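Local coordinates for protein 2-Keto-3-deoxy-(6-phospho-)gluconate aldolase (Thermoproteus tenax, PDB 2R91) that is an aldolase-type TIM-barrel protein of the dihydrodipicolinate synthetase family and assembles as four chains, at residues A[69-74]-A[80-85]; A[39-44]-A[126-131]; A[235-240]-A[267-272]. All blocks are in the same frame, centred on the assembly; numbering follows the deposited sequence.

In the fold
Interactions 1 and 2 belong to the eight-stranded parallel barrel, and both reach its sheet. Their centres are 12 Å apart. They adjoin at Gln70 of 69-74, whose side chain is modelled too close to Ala39, so the detail there is doubtful. Along the chain, interaction 1 is nested inside the loop closed by interaction 2. The centre of interaction 2, which holds the sulfate ion, is about 6 Å from the centre of the chain. Interaction 3 is a surface contact between helical segments outside the barrel strands. Its centre is about 22 Å from that of interaction 2, although their nearest atoms are about 5 Å apart. Interactions 1 and 3 have centres 31 Å apart and do not touch. Interactions 2 and 3 both border the second subunit.

Interaction 1 of 3, residues A[69-74]-A[80-85]; sequences VQVASL and IALAKY
Leu82 packs with one methyl, CD2, on the chain around Val71. The contact between the segments is apolar. Leu82 CD2 lies 3.7 Å from Val71 CG1 and also 3.7 Å from Val71 CA, so it covers both branch and backbone. The same methyl is 3.8 Å from Gln70 O and 4.2 Å from Val69 CG1. The Val69 and Leu82 side chains cross at about a right angle. The first torsion of Leu82 swings CG away from the backbone N (chi1 177°), and the second carries CD2 on, away from CA, to the strand end. CG1 is the Val71 branch that meets Leu82 CD2. That atom also meets Ala83, at 4.4 Å from Ala83 CB.

The two segments belong to the beta-alpha-beta unit of strand 67-70, helix 76-88 and strand 93-96, repeated round a TIM barrel. Leu82 faces the strand end from the helix, and Ala83 lies to the side, touched by Val71 CG1. Val71 also touches Leu117 of helix 107-120, while Leu82 touches Leu50 and Lys53 of helix 50-63, so neighbouring helices also border the buried contact.

Ala72 N is placed to donate to Gln70 OE1, and Leu97 N is a second partner of that oxygen. Both bonds are doubtful, because the Gln70 side chain is distorted and modelled too close to Ala39. Ser73 OG bonds to Glu78 and to Asn75 N.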
loop_
_atom_site.group_PDB
_atom_site.type_symbol
_atom_site.label_atom_id
_atom_site.label_comp_id
_atom_site.label_asym_id
_atom_site.label_seq_id
_atom_site.Cartn_x
_atom_site.Cartn_y
_atom_site.Cartn_z
ATOM N N VAL A 69 -22.653 11.873 -17.894
ATOM C CA VAL A 69 -21.454 12.674 -18.097
ATOM C C VAL A 69 -20.645 12.789 -16.792
ATOM O O VAL A 69 -21.181 13.159 -15.734
ATOM C CB VAL A 69 -21.788 14.110 -18.673
ATOM C CG1 VAL A 69 -20.517 14.906 -18.946
ATOM C CG2 VAL A 69 -22.629 13.996 -19.959
ATOM N N GLN A 70 -19.362 12.446 -16.892
ATOM C CA GLN A 70 -18.362 12.576 -15.819
ATOM C C GLN A 70 -17.913 14.041 -15.770
ATOM O O GLN A 70 -17.387 14.536 -16.755
ATOM C CB GLN A 70 -17.104 11.718 -16.133
ATOM C CG GLN A 70 -15.734 12.344 -15.509
ATOM C CD GLN A 70 -15.948 12.032 -14.185
ATOM O OE1 GLN A 70 -15.666 12.736 -13.223
ATOM N NE2 GLN A 70 -16.729 10.958 -14.111
ATOM N N VAL A 71 -18.068 14.704 -14.629
ATOM C CA VAL A 71 -17.866 16.171 -14.590
ATOM C C VAL A 71 -16.678 16.698 -13.743
ATOM O O VAL A 71 -16.456 17.918 -13.662
ATOM C CB VAL A 71 -19.181 16.878 -14.158
ATOM C CG1 VAL A 71 -20.330 16.512 -15.102
ATOM C CG2 VAL A 71 -19.527 16.558 -12.677
ATOM N N ALA A 72 -15.899 15.807 -13.123
ATOM C CA ALA A 72 -14.920 16.278 -12.149
ATOM C C ALA A 72 -13.926 17.282 -12.741
ATOM O O ALA A 72 -13.477 17.143 -13.869
ATOM C CB ALA A 72 -14.133 15.127 -11.545
ATOM N N SER A 73 -13.560 18.258 -11.931
ATOM C CA SER A 73 -12.478 19.178 -12.270
ATOM C C SER A 73 -11.804 19.580 -10.987
ATOM O O SER A 73 -12.461 19.680 -9.958
ATOM C CB SER A 73 -13.029 20.432 -12.952
ATOM O OG SER A 73 -11.960 21.331 -13.206
ATOM N N LEU A 74 -10.501 19.877 -11.042
ATOM C CA LEU A 74 -9.822 20.408 -9.863
ATOM C C LEU A 74 -10.058 21.930 -9.664
ATOM O O LEU A 74 -9.531 22.544 -8.730
ATOM C CB LEU A 74 -8.327 20.036 -9.858
ATOM C CG LEU A 74 -8.066 18.510 -9.820
ATOM C CD1 LEU A 74 -6.558 18.227 -9.740
ATOM C CD2 LEU A 74 -8.755 17.827 -8.640
ATOM N N ILE A 80 -19.512 22.037 -11.440
ATOM C CA ILE A 80 -20.885 22.577 -11.383
ATOM C C ILE A 80 -21.378 23.085 -12.737
ATOM O O ILE A 80 -22.476 22.769 -13.165
ATOM C CB ILE A 80 -20.969 23.706 -10.343
ATOM C CG1 ILE A 80 -20.832 23.132 -8.918
ATOM C CG2 ILE A 80 -22.270 24.481 -10.481
ATOM C CD1 ILE A 80 -20.363 24.174 -7.937
ATOM N N ALA A 81 -20.572 23.880 -13.414
ATOM C CA ALA A 81 -20.965 24.411 -14.713
ATOM C C ALA A 81 -21.240 23.284 -15.718
ATOM O O ALA A 81 -22.210 23.338 -16.481
ATOM C CB ALA A 81 -19.885 25.336 -15.254
ATOM N N LEU A 82 -20.365 22.274 -15.764
ATOM C CA LEU A 82 -20.550 21.215 -16.736
ATOM C C LEU A 82 -21.749 20.356 -16.351
ATOM O O LEU A 82 -22.478 19.872 -17.204
ATOM C CB LEU A 82 -19.293 20.333 -16.842
ATOM C CG LEU A 82 -19.410 19.142 -17.790
ATOM C CD1 LEU A 82 -19.556 19.652 -19.222
ATOM C CD2 LEU A 82 -18.185 18.156 -17.691
ATOM N N ALA A 83 -21.943 20.131 -15.070
ATOM C CA ALA A 83 -23.134 19.357 -14.659
ATOM C C ALA A 83 -24.426 20.011 -15.162
ATOM O O ALA A 83 -25.335 19.335 -15.667
ATOM C CB ALA A 83 -23.177 19.179 -13.136
ATOM N N LYS A 84 -24.513 21.342 -15.033
ATOM C CA LYS A 84 -25.711 22.042 -15.527
ATOM C C LYS A 84 -25.815 21.914 -17.045
ATOM O O LYS A 84 -26.902 21.684 -17.575
ATOM C CB LYS A 84 -25.701 23.528 -15.102
ATOM C CG LYS A 84 -25.680 23.779 -13.618
ATOM C CD LYS A 84 -25.643 25.288 -13.323
ATOM C CE LYS A 84 -25.545 25.591 -11.842
ATOM N NZ LYS A 84 -24.813 26.922 -11.452
ATOM N N TYR A 85 -24.689 22.053 -17.746
ATOM C CA TYR A 85 -24.651 21.893 -19.200
ATOM C C TYR A 85 -25.122 20.503 -19.646
ATOM O O TYR A 85 -25.960 20.363 -20.565
ATOM C CB TYR A 85 -23.234 22.138 -19.731
ATOM C CG TYR A 85 -23.151 22.193 -21.241
ATOM C CD1 TYR A 85 -23.683 23.296 -21.943
ATOM C CD2 TYR A 85 -22.582 21.155 -21.976
ATOM C CE1 TYR A 85 -23.651 23.360 -23.307
ATOM C CE2 TYR A 85 -22.522 21.217 -23.359
ATOM C CZ TYR A 85 -23.063 22.342 -24.014
ATOM O OH TYR A 85 -23.023 22.447 -25.365
#

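Interaction 2 of 3, residues A[39-44]-A[126-131]; sequences AGTTGL and FLYNYP. With SO4 (sulfate ion), chain E.
Tyr128 OH is gripped by Thr41 from two points and by the sulfate. Thr41 N donates to Tyr128 OH at 3.0 Å (158°). Thr41 OG1 lies 2.7 Å from Tyr128 OH. The bond from Tyr128 OH to sulfate O1 is modelled as very short, so its exact length is doubtful. With CG trans to the main-chain nitrogen (chi1 171°), the Tyr128 ring is carried across to the loop. Thr41 OG1 also meets the edge of the Tyr130 ring, 3.3 Å from Tyr130 CD2.

The loop after strand 35-38 of the TIM barrel carries the Gly40-Thr41-Thr42-Gly43 sequence, and strand 125-129 supplies Tyr128. Thr41 OG1 is hydrogen-bonded to Tyr101 of the second subunit. Thr41, Tyr128 and Tyr101 of the second subunit are grouped in a way consistent with the Thr-Tyr-Tyr set of the dihydrodipicolinate synthase family.

A type I turn from Thr41 to Leu44 is closed by Leu44 N to Thr41 O. Within it, Thr42 takes the sulfate by backbone and side chain. Thr42 N points almost straight at sulfate O3, 2.9 Å away (176°), and Thr42 OG1 binds sulfate O4 at 2.7 Å. Lys153 NZ and Thr155 OG1 add further hydrogen bonds to the ion.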
loop_
_atom_site.group_PDB
_atom_site.type_symbol
_atom_site.label_atom_id
_atom_site.label_comp_id
_atom_site.label_asym_id
_atom_site.label_seq_id
_atom_site.Cartn_x
_atom_site.Cartn_y
_atom_site.Cartn_z
ATOM N N ALA A 39 -16.331 10.935 -20.601
ATOM C CA ALA A 39 -15.213 11.544 -19.816
ATOM C C ALA A 39 -14.867 10.740 -18.558
ATOM O O ALA A 39 -14.476 11.303 -17.519
ATOM C CB ALA A 39 -15.482 13.043 -19.482
ATOM N N GLY A 40 -15.064 9.419 -18.630
ATOM C CA GLY A 40 -14.580 8.537 -17.547
ATOM C C GLY A 40 -13.076 8.429 -17.695
ATOM O O GLY A 40 -12.507 9.092 -18.562
ATOM N N THR A 41 -12.412 7.614 -16.864
ATOM C CA THR A 41 -10.958 7.452 -17.023
ATOM C C THR A 41 -10.607 6.906 -18.386
ATOM O O THR A 41 -9.654 7.363 -19.017
ATOM C CB THR A 41 -10.366 6.526 -15.916
ATOM O OG1 THR A 41 -10.681 7.114 -14.669
ATOM C CG2 THR A 41 -8.847 6.397 -16.054
ATOM N N THR A 42 -11.368 5.923 -18.863
ATOM C CA THR A 42 -11.153 5.381 -20.205
ATOM C C THR A 42 -11.311 6.493 -21.305
ATOM O O THR A 42 -10.626 6.433 -22.350
ATOM C CB THR A 42 -12.106 4.180 -20.477
ATOM O OG1 THR A 42 -11.844 3.171 -19.500
ATOM C CG2 THR A 42 -11.910 3.596 -21.895
ATOM N N GLY A 43 -12.191 7.479 -21.034
ATOM C CA GLY A 43 -12.367 8.677 -21.905
ATOM C C GLY A 43 -11.365 9.795 -21.640
ATOM O O GLY A 43 -11.499 10.921 -22.169
ATOM N N LEU A 44 -10.342 9.504 -20.831
ATOM C CA LEU A 44 -9.304 10.486 -20.480
ATOM C C LEU A 44 -9.842 11.716 -19.740
ATOM O O LEU A 44 -9.264 12.792 -19.840
ATOM C CB LEU A 44 -8.530 10.966 -21.717
ATOM C CG LEU A 44 -7.644 10.021 -22.532
ATOM C CD1 LEU A 44 -6.594 10.796 -23.286
ATOM C CD2 LEU A 44 -7.047 8.858 -21.704
ATOM N N PHE A 126 -24.073 10.643 -9.603
ATOM C CA PHE A 126 -23.390 9.360 -9.303
ATOM C C PHE A 126 -22.041 9.621 -8.697
ATOM O O PHE A 126 -21.306 10.532 -9.143
ATOM C CB PHE A 126 -23.138 8.560 -10.593
ATOM C CG PHE A 126 -24.335 7.796 -11.110
ATOM C CD1 PHE A 126 -25.607 8.351 -11.108
ATOM C CD2 PHE A 126 -24.173 6.523 -11.615
ATOM C CE1 PHE A 126 -26.700 7.631 -11.599
ATOM C CE2 PHE A 126 -25.269 5.796 -12.117
ATOM C CZ PHE A 126 -26.509 6.347 -12.120
ATOM N N LEU A 127 -21.673 8.817 -7.706
ATOM C CA LEU A 127 -20.288 8.769 -7.290
ATOM C C LEU A 127 -19.526 7.881 -8.278
ATOM O O LEU A 127 -19.965 6.777 -8.598
ATOM C CB LEU A 127 -20.182 8.245 -5.853
ATOM C CG LEU A 127 -18.791 7.733 -5.436
ATOM C CD1 LEU A 127 -17.733 8.834 -5.295
ATOM C CD2 LEU A 127 -18.916 6.878 -4.150
ATOM N N TYR A 128 -18.417 8.380 -8.812
ATOM C CA TYR A 128 -17.516 7.578 -9.630
ATOM C C TYR A 128 -16.254 7.386 -8.797
ATOM O O TYR A 128 -15.412 8.294 -8.671
ATOM C CB TYR A 128 -17.230 8.274 -10.981
ATOM C CG TYR A 128 -16.145 7.657 -11.869
ATOM C CD1 TYR A 128 -15.822 6.280 -11.812
ATOM C CD2 TYR A 128 -15.479 8.443 -12.798
ATOM C CE1 TYR A 128 -14.817 5.748 -12.637
ATOM C CE2 TYR A 128 -14.490 7.932 -13.617
ATOM C CZ TYR A 128 -14.167 6.586 -13.556
ATOM O OH TYR A 128 -13.183 6.136 -14.400
ATOM N N ASN A 129 -16.150 6.194 -8.207
ATOM C CA ASN A 129 -15.104 5.857 -7.265
ATOM C C ASN A 129 -14.030 5.039 -7.995
ATOM O O ASN A 129 -14.350 4.123 -8.751
ATOM C CB ASN A 129 -15.742 5.070 -6.092
ATOM C CG ASN A 129 -14.797 4.875 -4.905
ATOM O OD1 ASN A 129 -14.469 3.735 -4.528
ATOM N ND2 ASN A 129 -14.402 5.961 -4.289
ATOM N N TYR A 130 -12.760 5.407 -7.823
ATOM C CA TYR A 130 -11.670 4.755 -8.524
ATOM C C TYR A 130 -10.412 4.974 -7.696
ATOM O O TYR A 130 -9.537 5.778 -8.053
ATOM C CB TYR A 130 -11.512 5.330 -9.945
ATOM C CG TYR A 130 -10.599 4.549 -10.867
ATOM C CD1 TYR A 130 -9.744 3.548 -10.377
ATOM C CD2 TYR A 130 -10.568 4.828 -12.227
ATOM C CE1 TYR A 130 -8.883 2.855 -11.235
ATOM C CE2 TYR A 130 -9.742 4.123 -13.086
ATOM C CZ TYR A 130 -8.896 3.157 -12.581
ATOM O OH TYR A 130 -8.092 2.463 -13.431
ATOM N N PRO A 131 -10.331 4.288 -6.546
ATOM C CA PRO A 131 -9.238 4.611 -5.601
ATOM C C PRO A 131 -7.820 4.513 -6.133
ATOM O O PRO A 131 -6.993 5.349 -5.757
ATOM C CB PRO A 131 -9.459 3.654 -4.415
ATOM C CG PRO A 131 -10.874 3.173 -4.558
ATOM C CD PRO A 131 -11.286 3.297 -6.014
HETATM S S SO4 E . -13.149 3.560 -16.416
HETATM O O1 SO4 E . -13.244 3.739 -14.943
HETATM O O2 SO4 E . -13.993 2.373 -16.696
HETATM O O3 SO4 E . -13.429 4.716 -17.250
HETATM O O4 SO4 E . -11.762 3.242 -16.839
#

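Interaction 3 of 3, residues A[235-240]-A[267-272]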
loop_
_atom_site.group_PDB
_atom_site.type_symbol
_atom_site.label_atom_id
_atom_site.label_comp_id
_atom_site.label_asym_id
_atom_site.label_seq_id
_atom_site.Cartn_x
_atom_site.Cartn_y
_atom_site.Cartn_z
ATOM N N ARG A 235 -2.486 -4.282 -21.319
ATOM C CA ARG A 235 -1.873 -3.628 -20.168
ATOM C C ARG A 235 -0.377 -3.607 -20.332
ATOM O O ARG A 235 0.307 -2.721 -19.842
ATOM C CB ARG A 235 -2.221 -4.354 -18.871
ATOM C CG ARG A 235 -3.672 -4.224 -18.409
ATOM C CD ARG A 235 -3.671 -4.462 -16.917
ATOM N NE ARG A 235 -4.937 -4.796 -16.259
ATOM C CZ ARG A 235 -6.006 -4.003 -16.157
ATOM N NH1 ARG A 235 -6.066 -2.791 -16.767
ATOM N NH2 ARG A 235 -7.058 -4.450 -15.468
ATOM N N HIS A 236 0.130 -4.607 -21.035
ATOM C CA HIS A 236 1.553 -4.722 -21.227
ATOM C C HIS A 236 2.142 -3.508 -21.986
ATOM O O HIS A 236 3.248 -3.066 -21.674
ATOM C CB HIS A 236 1.902 -6.113 -21.842
ATOM C CG HIS A 236 3.353 -6.434 -21.796
ATOM N ND1 HIS A 236 4.096 -6.707 -22.932
ATOM C CD2 HIS A 236 4.220 -6.484 -20.752
ATOM C CE1 HIS A 236 5.358 -6.912 -22.588
ATOM N NE2 HIS A 236 5.462 -6.772 -21.272
ATOM N N ILE A 237 1.400 -2.933 -22.947
ATOM C CA ILE A 237 1.921 -1.778 -23.717
ATOM C C ILE A 237 1.366 -0.402 -23.363
ATOM O O ILE A 237 1.666 0.577 -24.056
ATOM C CB ILE A 237 1.720 -1.920 -25.231
ATOM C CG1 ILE A 237 0.263 -2.290 -25.522
ATOM C CG2 ILE A 237 2.751 -2.861 -25.866
ATOM C CD1 ILE A 237 -0.011 -2.331 -26.944
ATOM N N GLY A 238 0.541 -0.311 -22.326
ATOM C CA GLY A 238 -0.066 0.973 -21.980
ATOM C C GLY A 238 -1.556 0.861 -22.268
ATOM O O GLY A 238 -2.007 1.143 -23.381
ATOM N N TYR A 239 -2.319 0.454 -21.258
ATOM C CA TYR A 239 -3.709 0.065 -21.470
ATOM C C TYR A 239 -4.534 1.184 -22.108
ATOM O O TYR A 239 -5.269 0.950 -23.059
ATOM C CB TYR A 239 -4.372 -0.374 -20.162
ATOM C CG TYR A 239 -5.734 -0.942 -20.463
ATOM C CD1 TYR A 239 -5.847 -2.166 -21.101
ATOM C CD2 TYR A 239 -6.908 -0.223 -20.170
ATOM C CE1 TYR A 239 -7.079 -2.699 -21.437
ATOM C CE2 TYR A 239 -8.157 -0.750 -20.487
ATOM C CZ TYR A 239 -8.227 -1.994 -21.124
ATOM O OH TYR A 239 -9.427 -2.534 -21.467
ATOM N N ALA A 240 -4.408 2.397 -21.576
ATOM C CA ALA A 240 -5.305 3.522 -21.987
ATOM C C ALA A 240 -5.152 3.830 -23.472
ATOM O O ALA A 240 -6.147 3.983 -24.197
ATOM C CB ALA A 240 -5.024 4.773 -21.117
ATOM N N PRO A 267 3.737 2.559 -34.154
ATOM C CA PRO A 267 3.464 1.467 -35.092
ATOM C C PRO A 267 3.911 0.104 -34.591
ATOM O O PRO A 267 3.214 -0.884 -34.810
ATOM C CB PRO A 267 4.268 1.870 -36.321
ATOM C CG PRO A 267 4.299 3.381 -36.231
ATOM C CD PRO A 267 4.556 3.611 -34.767
ATOM N N GLU A 268 5.049 0.061 -33.917
ATOM C CA GLU A 268 5.596 -1.211 -33.444
ATOM C C GLU A 268 4.707 -1.789 -32.333
ATOM O O GLU A 268 4.496 -2.993 -32.276
ATOM C CB GLU A 268 7.030 -1.037 -32.929
ATOM C CG GLU A 268 8.108 -0.652 -34.006
ATOM C CD GLU A 268 8.070 0.826 -34.510
ATOM O OE1 GLU A 268 7.557 1.751 -33.804
ATOM O OE2 GLU A 268 8.587 1.050 -35.644
ATOM N N GLU A 269 4.197 -0.924 -31.451
ATOM C CA GLU A 269 3.309 -1.367 -30.369
ATOM C C GLU A 269 1.993 -1.882 -30.936
ATOM O O GLU A 269 1.462 -2.883 -30.480
ATOM C CB GLU A 269 3.035 -0.216 -29.391
ATOM C CG GLU A 269 4.172 0.091 -28.446
ATOM C CD GLU A 269 4.097 1.486 -27.830
ATOM O OE1 GLU A 269 3.447 2.387 -28.414
ATOM O OE2 GLU A 269 4.719 1.691 -26.784
ATOM N N LYS A 270 1.428 -1.162 -31.904
ATOM C CA LYS A 270 0.209 -1.605 -32.574
ATOM C C LYS A 270 0.379 -2.976 -33.232
ATOM O O LYS A 270 -0.486 -3.835 -33.109
ATOM C CB LYS A 270 -0.230 -0.589 -33.631
ATOM C CG LYS A 270 -0.808 0.689 -33.048
ATOM C CD LYS A 270 -1.113 1.661 -34.190
ATOM C CE LYS A 270 -1.607 2.989 -33.691
ATOM N NZ LYS A 270 -1.965 3.831 -34.896
ATOM N N ALA A 271 1.486 -3.182 -33.938
ATOM C CA ALA A 271 1.704 -4.485 -34.590
ATOM C C ALA A 271 1.807 -5.611 -33.547
ATOM O O ALA A 271 1.230 -6.689 -33.715
ATOM C CB ALA A 271 2.978 -4.423 -35.487
ATOM N N TRP A 272 2.527 -5.350 -32.466
ATOM C CA TRP A 272 2.692 -6.341 -31.395
ATOM C C TRP A 272 1.331 -6.697 -30.783
ATOM O O TRP A 272 1.004 -7.868 -30.532
ATOM C CB TRP A 272 3.672 -5.833 -30.321
ATOM C CG TRP A 272 3.845 -6.831 -29.198
ATOM C CD1 TRP A 272 4.781 -7.841 -29.138
ATOM C CD2 TRP A 272 3.018 -6.986 -28.023
ATOM N NE1 TRP A 272 4.605 -8.573 -27.988
ATOM C CE2 TRP A 272 3.537 -8.089 -27.289
ATOM C CE3 TRP A 272 1.920 -6.278 -27.498
ATOM C CZ2 TRP A 272 2.997 -8.505 -26.066
ATOM C CZ3 TRP A 272 1.363 -6.697 -26.305
ATOM C CH2 TRP A 272 1.903 -7.806 -25.589
HETATM O O HOH W 1 3.183 3.071 -24.918
#
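Trp272 lies against His236 and Ile237, where two helical segments meet on the protein surface outside the TIM barrel strands. His236 ND1 is 3.6 Å from Trp272 CH2, which sits at the edge of the imidazole, near its plane. The His236 ring and the six-membered ring of Trp272 are oblique, with centroids 5.4 Å apart and planes at 49°. Next to them, Ile237 CG2 is 3.9 Å from Trp272 CE3. The Trp272 side chain leaves its helix, 267-276, with CG turned fully from N (chi1 179°), and the indole reaches back to both residues.

Ile237 also packs one turn earlier on that helix. Ile237 CD1 is 3.9 Å from Glu269 O, and Ile237 CG2 is 4.2 Å from Glu269 CG. Leu265 and Ala242 border Ile237 in the same chain.

Farther out, Gly238 has positive phi and is the N-cap of helix 239-251. The Glu269 carboxylate has partners beyond the two segments. Its OE1 accepts from Asp266 N, and its OE2 forms a salt bridge with Arg108 of the second subunit. A water joins the segments, donating to Ile237 O at 3.0 Å and to Glu269 OE2 at 2.8 Å.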